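Putative immunoglobulin-blocking virulence protein (Mycoplasma mycoides subsp. capri, PDB 7ADK) probably helps the mycoplasma evade host antibodies by blocking immunoglobulin. Local coordinates at residues I259-Y270 with W286-F296. Sequence-based numbering, arbitrary orientation.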
ATOM      1  N   ILE A 259      -5.177 -41.520 -34.307  1.00 96.29           N
ATOM      2  CA  ILE A 259      -5.927 -40.395 -34.926  1.00 96.29           C
ATOM      3  C   ILE A 259      -6.552 -40.707 -36.290  1.00 96.29           C
ATOM      4  O   ILE A 259      -7.631 -40.207 -36.603  1.00 96.29           O
ATOM      5  CB  ILE A 259      -5.051 -39.127 -35.000  1.00 96.29           C
ATOM      6  CG1 ILE A 259      -5.797 -37.872 -35.487  1.00 96.29           C
ATOM      7  CG2 ILE A 259      -3.839 -39.313 -35.923  1.00 96.29           C
ATOM      8  CD1 ILE A 259      -6.925 -37.407 -34.611  1.00 96.29           C
ATOM      9  N   ASN A 260      -5.926 -41.566 -37.093  1.00 97.44           N
ATOM     10  CA  ASN A 260      -6.386 -41.836 -38.449  1.00 97.44           C
ATOM     11  C   ASN A 260      -7.761 -42.522 -38.499  1.00 97.44           C
ATOM     12  O   ASN A 260      -8.497 -42.329 -39.456  1.00 97.44           O
ATOM     13  CB  ASN A 260      -5.316 -42.646 -39.185  1.00 97.44           C
ATOM     14  CG  ASN A 260      -5.547 -42.630 -40.682  1.00 97.44           C
ATOM     15  OD1 ASN A 260      -5.783 -41.598 -41.281  1.00 97.44           O
ATOM     16  ND2 ASN A 260      -5.486 -43.753 -41.331  1.00 97.44           N
ATOM     17  N   PHE A 261      -8.171 -43.260 -37.467  1.00 96.22           N
ATOM     18  CA  PHE A 261      -9.491 -43.902 -37.436  1.00 96.22           C
ATOM     19  C   PHE A 261     -10.671 -42.946 -37.187  1.00 96.22           C
ATOM     20  O   PHE A 261     -11.823 -43.363 -37.292  1.00 96.22           O
ATOM     21  CB  PHE A 261      -9.455 -45.069 -36.444  1.00 96.22           C
ATOM     22  CG  PHE A 261      -8.593 -46.217 -36.916  1.00 96.22           C
ATOM     23  CD1 PHE A 261      -9.012 -46.984 -38.015  1.00 96.22           C
ATOM     24  CD2 PHE A 261      -7.366 -46.505 -36.296  1.00 96.22           C
ATOM     25  CE1 PHE A 261      -8.215 -48.041 -38.482  1.00 96.22           C
ATOM     26  CE2 PHE A 261      -6.574 -47.569 -36.754  1.00 96.22           C
ATOM     27  CZ  PHE A 261      -6.999 -48.336 -37.847  1.00 96.22           C
ATOM     28  N   LEU A 262     -10.408 -41.669 -36.880  1.00 91.09           N
ATOM     29  CA  LEU A 262     -11.403 -40.647 -36.510  1.00 91.09           C
ATOM     30  C   LEU A 262     -11.195 -39.362 -37.342  1.00 91.09           C
ATOM     31  O   LEU A 262     -11.018 -38.276 -36.801  1.00 91.09           O
ATOM     32  CB  LEU A 262     -11.397 -40.416 -34.975  1.00 91.09           C
ATOM     33  CG  LEU A 262     -11.629 -41.666 -34.092  1.00 91.09           C
ATOM     34  CD1 LEU A 262     -10.320 -42.279 -33.583  1.00 91.09           C
ATOM     35  CD2 LEU A 262     -12.443 -41.322 -32.850  1.00 91.09           C
ATOM     36  N   LYS A 263     -11.112 -39.500 -38.670  1.00 93.43           N
ATOM     37  CA  LYS A 263     -10.590 -38.480 -39.604  1.00 93.43           C
ATOM     38  C   LYS A 263     -11.353 -38.404 -40.947  1.00 93.43           C
ATOM     39  O   LYS A 263     -10.845 -37.871 -41.929  1.00 93.43           O
ATOM     40  CB  LYS A 263      -9.069 -38.719 -39.696  1.00 93.43           C
ATOM     41  CG  LYS A 263      -8.213 -37.839 -40.605  1.00 93.43           C
ATOM     42  CD  LYS A 263      -8.423 -36.327 -40.499  1.00 93.43           C
ATOM     43  CE  LYS A 263      -7.315 -35.701 -41.349  1.00 93.43           C
ATOM     44  NZ  LYS A 263      -7.459 -34.265 -41.574  1.00 93.43           N
ATOM     45  N   SER A 264     -12.595 -38.885 -40.999  1.00 95.71           N
ATOM     46  CA  SER A 264     -13.515 -38.806 -42.156  1.00 95.71           C
ATOM     47  C   SER A 264     -12.940 -39.356 -43.482  1.00 95.71           C
ATOM     48  O   SER A 264     -12.228 -40.352 -43.487  1.00 95.71           O
ATOM     49  CB  SER A 264     -14.130 -37.398 -42.249  1.00 95.71           C
ATOM     50  OG  SER A 264     -13.248 -36.432 -42.761  1.00 95.71           O
ATOM     51  N   GLU A 265     -13.235 -38.761 -44.640  1.00101.27           N
ATOM     52  CA  GLU A 265     -12.639 -39.107 -45.943  1.00101.27           C
ATOM     53  C   GLU A 265     -11.184 -38.625 -46.075  1.00101.27           C
ATOM     54  O   GLU A 265     -10.409 -39.193 -46.840  1.00101.27           O
ATOM     55  CB  GLU A 265     -13.550 -38.564 -47.055  1.00101.27           C
ATOM     56  CG  GLU A 265     -13.063 -38.677 -48.511  1.00101.27           C
ATOM     57  CD  GLU A 265     -12.258 -37.471 -49.041  1.00101.27           C
ATOM     58  OE1 GLU A 265     -11.701 -36.689 -48.271  1.00101.27           O
ATOM     59  OE2 GLU A 265     -12.194 -37.273 -50.256  1.00101.27           O
ATOM     60  N   ALA A 266     -10.774 -37.654 -45.258  1.00100.61           N
ATOM     61  CA  ALA A 266      -9.410 -37.141 -45.234  1.00100.61           C
ATOM     62  C   ALA A 266      -8.362 -38.175 -44.768  1.00100.61           C
ATOM     63  O   ALA A 266      -7.171 -37.892 -44.821  1.00100.61           O
ATOM     64  CB  ALA A 266      -9.396 -35.872 -44.390  1.00100.61           C
ATOM     65  N   GLN A 267      -8.782 -39.376 -44.371  1.00100.44           N
ATOM     66  CA  GLN A 267      -7.942 -40.564 -44.218  1.00100.44           C
ATOM     67  C   GLN A 267      -7.109 -40.913 -45.461  1.00100.44           C
ATOM     68  O   GLN A 267      -6.000 -41.419 -45.313  1.00100.44           O
ATOM     69  CB  GLN A 267      -8.836 -41.770 -43.909  1.00100.44           C
ATOM     70  CG  GLN A 267      -9.424 -41.731 -42.502  1.00100.44           C
ATOM     71  CD  GLN A 267     -10.297 -42.950 -42.235  1.00100.44           C
ATOM     72  OE1 GLN A 267      -9.839 -44.019 -41.873  1.00100.44           O
ATOM     73  NE2 GLN A 267     -11.580 -42.870 -42.468  1.00100.44           N
ATOM     74  N   LYS A 268      -7.595 -40.654 -46.685  1.00102.68           N
ATOM     75  CA  LYS A 268      -6.784 -40.832 -47.897  1.00102.68           C
ATOM     76  C   LYS A 268      -5.734 -39.729 -48.053  1.00102.68           C
ATOM     77  O   LYS A 268      -4.628 -39.994 -48.503  1.00102.68           O
ATOM     78  CB  LYS A 268      -7.688 -40.951 -49.135  1.00102.68           C
ATOM     79  CG  LYS A 268      -8.408 -42.307 -49.187  1.00102.68           C
ATOM     80  CD  LYS A 268      -9.050 -42.612 -50.544  1.00102.68           C
ATOM     81  CE  LYS A 268     -10.268 -41.753 -50.886  1.00102.68           C
ATOM     82  NZ  LYS A 268     -11.497 -42.227 -50.214  1.00102.68           N
ATOM     83  N   GLU A 269      -6.056 -38.483 -47.706  1.00102.08           N
ATOM     84  CA  GLU A 269      -5.124 -37.349 -47.830  1.00102.08           C
ATOM     85  C   GLU A 269      -4.073 -37.297 -46.708  1.00102.08           C
ATOM     86  O   GLU A 269      -2.930 -36.922 -46.955  1.00102.08           O
ATOM     87  CB  GLU A 269      -5.905 -36.025 -47.873  1.00102.08           C
ATOM     88  CG  GLU A 269      -6.686 -35.818 -49.179  1.00102.08           C
ATOM     89  CD  GLU A 269      -7.159 -34.370 -49.349  1.00102.08           C
ATOM     90  OE1 GLU A 269      -7.767 -33.805 -48.418  1.00102.08           O
ATOM     91  OE2 GLU A 269      -6.950 -33.778 -50.425  1.00102.08           O
ATOM     92  N   TYR A 270      -4.434 -37.680 -45.481  1.00 98.29           N
ATOM     93  CA  TYR A 270      -3.616 -37.528 -44.277  1.00 98.29           C
ATOM     94  C   TYR A 270      -2.196 -38.116 -44.357  1.00 98.29           C
ATOM     95  O   TYR A 270      -1.259 -37.369 -44.074  1.00 98.29           O
ATOM     96  CB  TYR A 270      -4.397 -38.054 -43.063  1.00 98.29           C
ATOM     97  CG  TYR A 270      -3.569 -38.240 -41.803  1.00 98.29           C
ATOM     98  CD1 TYR A 270      -3.349 -37.182 -40.902  1.00 98.29           C
ATOM     99  CD2 TYR A 270      -2.994 -39.494 -41.534  1.00 98.29           C
ATOM    100  CE1 TYR A 270      -2.555 -37.371 -39.759  1.00 98.29           C
ATOM    101  CE2 TYR A 270      -2.194 -39.688 -40.402  1.00 98.29           C
ATOM    102  CZ  TYR A 270      -1.970 -38.627 -39.507  1.00 98.29           C
ATOM    103  OH  TYR A 270      -1.211 -38.819 -38.406  1.00 98.29           O
ATOM    104  N   TRP A 286      -5.979 -28.839 -39.117  1.00 86.63           N
ATOM    105  CA  TRP A 286      -6.492 -29.675 -40.196  1.00 86.63           C
ATOM    106  C   TRP A 286      -7.018 -31.022 -39.683  1.00 86.63           C
ATOM    107  O   TRP A 286      -7.786 -31.675 -40.387  1.00 86.63           O
ATOM    108  CB  TRP A 286      -5.428 -29.798 -41.302  1.00 86.63           C
ATOM    109  CG  TRP A 286      -5.832 -30.468 -42.577  1.00 86.63           C
ATOM    110  CD1 TRP A 286      -6.453 -29.888 -43.625  1.00 86.63           C
ATOM    111  CD2 TRP A 286      -5.631 -31.855 -42.968  1.00 86.63           C
ATOM    112  NE1 TRP A 286      -6.751 -30.842 -44.572  1.00 86.63           N
ATOM    113  CE2 TRP A 286      -6.307 -32.082 -44.196  1.00 86.63           C
ATOM    114  CE3 TRP A 286      -4.917 -32.939 -42.425  1.00 86.63           C
ATOM    115  CZ2 TRP A 286      -6.375 -33.346 -44.790  1.00 86.63           C
ATOM    116  CZ3 TRP A 286      -4.907 -34.191 -43.062  1.00 86.63           C
ATOM    117  CH2 TRP A 286      -5.671 -34.411 -44.215  1.00 86.63           C
ATOM    118  N   LEU A 287      -6.694 -31.467 -38.465  1.00 82.88           N
ATOM    119  CA  LEU A 287      -7.361 -32.624 -37.850  1.00 82.88           C
ATOM    120  C   LEU A 287      -8.768 -32.246 -37.379  1.00 82.88           C
ATOM    121  O   LEU A 287      -9.730 -32.794 -37.888  1.00 82.88           O
ATOM    122  CB  LEU A 287      -6.528 -33.266 -36.723  1.00 82.88           C
ATOM    123  CG  LEU A 287      -5.398 -34.237 -37.086  1.00 82.88           C
ATOM    124  CD1 LEU A 287      -5.862 -35.325 -38.031  1.00 82.88           C
ATOM    125  CD2 LEU A 287      -4.191 -33.572 -37.693  1.00 82.88           C
ATOM    126  N   ILE A 288      -8.915 -31.276 -36.483  1.00 80.91           N
ATOM    127  CA  ILE A 288     -10.219 -30.844 -35.958  1.00 80.91           C
ATOM    128  C   ILE A 288     -11.191 -30.429 -37.070  1.00 80.91           C
ATOM    129  O   ILE A 288     -12.347 -30.837 -37.039  1.00 80.91           O
ATOM    130  CB  ILE A 288     -10.061 -29.735 -34.889  1.00 80.91           C
ATOM    131  CG1 ILE A 288      -9.389 -28.453 -35.414  1.00 80.91           C
ATOM    132  CG2 ILE A 288      -9.280 -30.285 -33.704  1.00 80.91           C
ATOM    133  CD1 ILE A 288      -9.099 -27.375 -34.377  1.00 80.91           C
ATOM    134  N   ALA A 289     -10.737 -29.717 -38.106  1.00 83.36           N
ATOM    135  CA  ALA A 289     -11.574 -29.339 -39.244  1.00 83.36           C
ATOM    136  C   ALA A 289     -11.948 -30.502 -40.198  1.00 83.36           C
ATOM    137  O   ALA A 289     -12.644 -30.272 -41.183  1.00 83.36           O
ATOM    138  CB  ALA A 289     -10.892 -28.193 -39.977  1.00 83.36           C
ATOM    139  N   ASN A 290     -11.503 -31.741 -39.935  1.00 83.54           N
ATOM    140  CA  ASN A 290     -11.777 -32.950 -40.718  1.00 83.54           C
ATOM    141  C   ASN A 290     -12.109 -34.209 -39.887  1.00 83.54           C
ATOM    142  O   ASN A 290     -12.143 -35.299 -40.447  1.00 83.54           O
ATOM    143  CB  ASN A 290     -10.576 -33.221 -41.620  1.00 83.54           C
ATOM    144  CG  ASN A 290     -10.366 -32.212 -42.723  1.00 83.54           C
ATOM    145  OD1 ASN A 290     -10.958 -32.266 -43.779  1.00 83.54           O
ATOM    146  ND2 ASN A 290      -9.458 -31.313 -42.554  1.00 83.54           N
ATOM    147  N   LEU A 291     -12.350 -34.093 -38.577  1.00 84.46           N
ATOM    148  CA  LEU A 291     -12.886 -35.154 -37.713  1.00 84.46           C
ATOM    149  C   LEU A 291     -14.340 -35.491 -38.116  1.00 84.46           C
ATOM    150  O   LEU A 291     -15.130 -34.587 -38.371  1.00 84.46           O
ATOM    151  CB  LEU A 291     -12.837 -34.669 -36.241  1.00 84.46           C
ATOM    152  CG  LEU A 291     -11.827 -35.372 -35.322  1.00 84.46           C
ATOM    153  CD1 LEU A 291     -10.380 -35.104 -35.691  1.00 84.46           C
ATOM    154  CD2 LEU A 291     -11.999 -34.927 -33.880  1.00 84.46           C
ATOM    155  N   ASP A 292     -14.733 -36.765 -38.114  1.00 89.98           N
ATOM    156  CA  ASP A 292     -16.122 -37.206 -38.291  1.00 89.98           C
ATOM    157  C   ASP A 292     -16.869 -37.444 -36.967  1.00 89.98           C
ATOM    158  O   ASP A 292     -16.606 -38.392 -36.228  1.00 89.98           O
ATOM    159  CB  ASP A 292     -16.237 -38.401 -39.266  1.00 89.98           C
ATOM    160  CG  ASP A 292     -15.302 -39.607 -39.063  1.00 89.98           C
ATOM    161  OD1 ASP A 292     -14.169 -39.447 -38.558  1.00 89.98           O
ATOM    162  OD2 ASP A 292     -15.631 -40.704 -39.571  1.00 89.98           O
ATOM    163  N   GLN A 293     -17.879 -36.605 -36.714  1.00 85.70           N
ATOM    164  CA  GLN A 293     -18.762 -36.634 -35.545  1.00 85.70           C
ATOM    165  C   GLN A 293     -19.371 -38.021 -35.274  1.00 85.70           C
ATOM    166  O   GLN A 293     -19.547 -38.420 -34.123  1.00 85.70           O
ATOM    167  CB  GLN A 293     -19.843 -35.556 -35.764  1.00 85.70           C
ATOM    168  CG  GLN A 293     -20.999 -35.617 -34.758  1.00 85.70           C
ATOM    169  CD  GLN A 293     -21.840 -34.356 -34.628  1.00 85.70           C
ATOM    170  OE1 GLN A 293     -21.582 -33.311 -35.197  1.00 85.70           O
ATOM    171  NE2 GLN A 293     -22.880 -34.394 -33.851  1.00 85.70           N
ATOM    172  N   SER A 294     -19.650 -38.786 -36.325  1.00 87.56           N
ATOM    173  CA  SER A 294     -20.241 -40.123 -36.273  1.00 87.56           C
ATOM    174  C   SER A 294     -19.380 -41.185 -35.579  1.00 87.56           C
ATOM    175  O   SER A 294     -19.914 -42.217 -35.185  1.00 87.56           O
ATOM    176  CB  SER A 294     -20.588 -40.560 -37.689  1.00 87.56           C
ATOM    177  OG  SER A 294     -19.493 -40.375 -38.536  1.00 87.56           O
ATOM    178  N   LYS A 295     -18.079 -40.948 -35.362  1.00 87.41           N
ATOM    179  CA  LYS A 295     -17.173 -41.887 -34.665  1.00 87.41           C
ATOM    180  C   LYS A 295     -17.226 -41.822 -33.136  1.00 87.41           C
ATOM    181  O   LYS A 295     -16.637 -42.669 -32.469  1.00 87.41           O
ATOM    182  CB  LYS A 295     -15.735 -41.659 -35.162  1.00 87.41           C
ATOM    183  CG  LYS A 295     -15.558 -42.102 -36.618  1.00 87.41           C
ATOM    184  CD  LYS A 295     -15.518 -43.629 -36.808  1.00 87.41           C
ATOM    185  CE  LYS A 295     -15.752 -44.037 -38.265  1.00 87.41           C
ATOM    186  NZ  LYS A 295     -14.854 -43.339 -39.208  1.00 87.41           N
ATOM    187  N   PHE A 296     -17.893 -40.830 -32.555  1.00 84.01           N
ATOM    188  CA  PHE A 296     -17.740 -40.485 -31.136  1.00 84.01           C
ATOM    189  C   PHE A 296     -18.854 -40.984 -30.207  1.00 84.01           C
ATOM    190  O   PHE A 296     -18.920 -40.587 -29.049  1.00 84.01           O
ATOM    191  CB  PHE A 296     -17.440 -38.992 -31.014  1.00 84.01           C
ATOM    192  CG  PHE A 296     -16.114 -38.599 -31.616  1.00 84.01           C
ATOM    193  CD1 PHE A 296     -14.932 -38.870 -30.913  1.00 84.01           C
ATOM    194  CD2 PHE A 296     -16.053 -38.002 -32.885  1.00 84.01           C
ATOM    195  CE1 PHE A 296     -13.693 -38.545 -31.482  1.00 84.01           C
ATOM    196  CE2 PHE A 296     -14.814 -37.657 -33.445  1.00 84.01           C
ATOM    197  CZ  PHE A 296     -13.631 -37.931 -32.742  1.00 84.01           C
TER
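Lys263 reaches from the loop before helix 270-273 to the end of helix 280-288, its ammonium lying over the indole of Trp286. Its CB starts out pointing away from residues 286-296; with CG anti to the backbone N (chi1 179°) and a bend at chi2, the chain turns back and then runs extended. Lys263 CD passes 3.7 Å from Leu287 CD1, and CE, lodged beside the same methyl, also comes up to CZ3 and CH2 of Trp286. At the tip, Lys263 NZ sits 3.0 Å from the centroid of the six-membered ring of Trp286, 16° off its normal, a cation-pi contact over the face. NZ also gives a weak hydrogen bond to Trp286 O; the same carbonyl takes a firmer bond from Asn290 ND2 (2.8 Å), which lies in the carbonyl plane on a lone pair. Tyr270 CB and Glu269 OE1 border the edge of the indole.

Farther along, Ser264 N donates to Asp292 OD1 (3.0 Å), arriving from above the carboxylate plane, while OD2 takes Lys295 NZ on its syn side in a salt bridge (2.8 Å). Beyond this, the Leu262 CD2 methyl packs obliquely against Phe296 CE1 and CZ.

The contact thus ties the loop after helix 247-253 to the C-terminal end of helix 280-288: Ile259 CG1 packs on Leu287 CD1, and the two side chains go on to touch Met252 and Leu253, respectively, of helix 247-253; Asn290 touches helix 209-218 at Phe218, and Phe296 rests on Leu193 of helix 182-194.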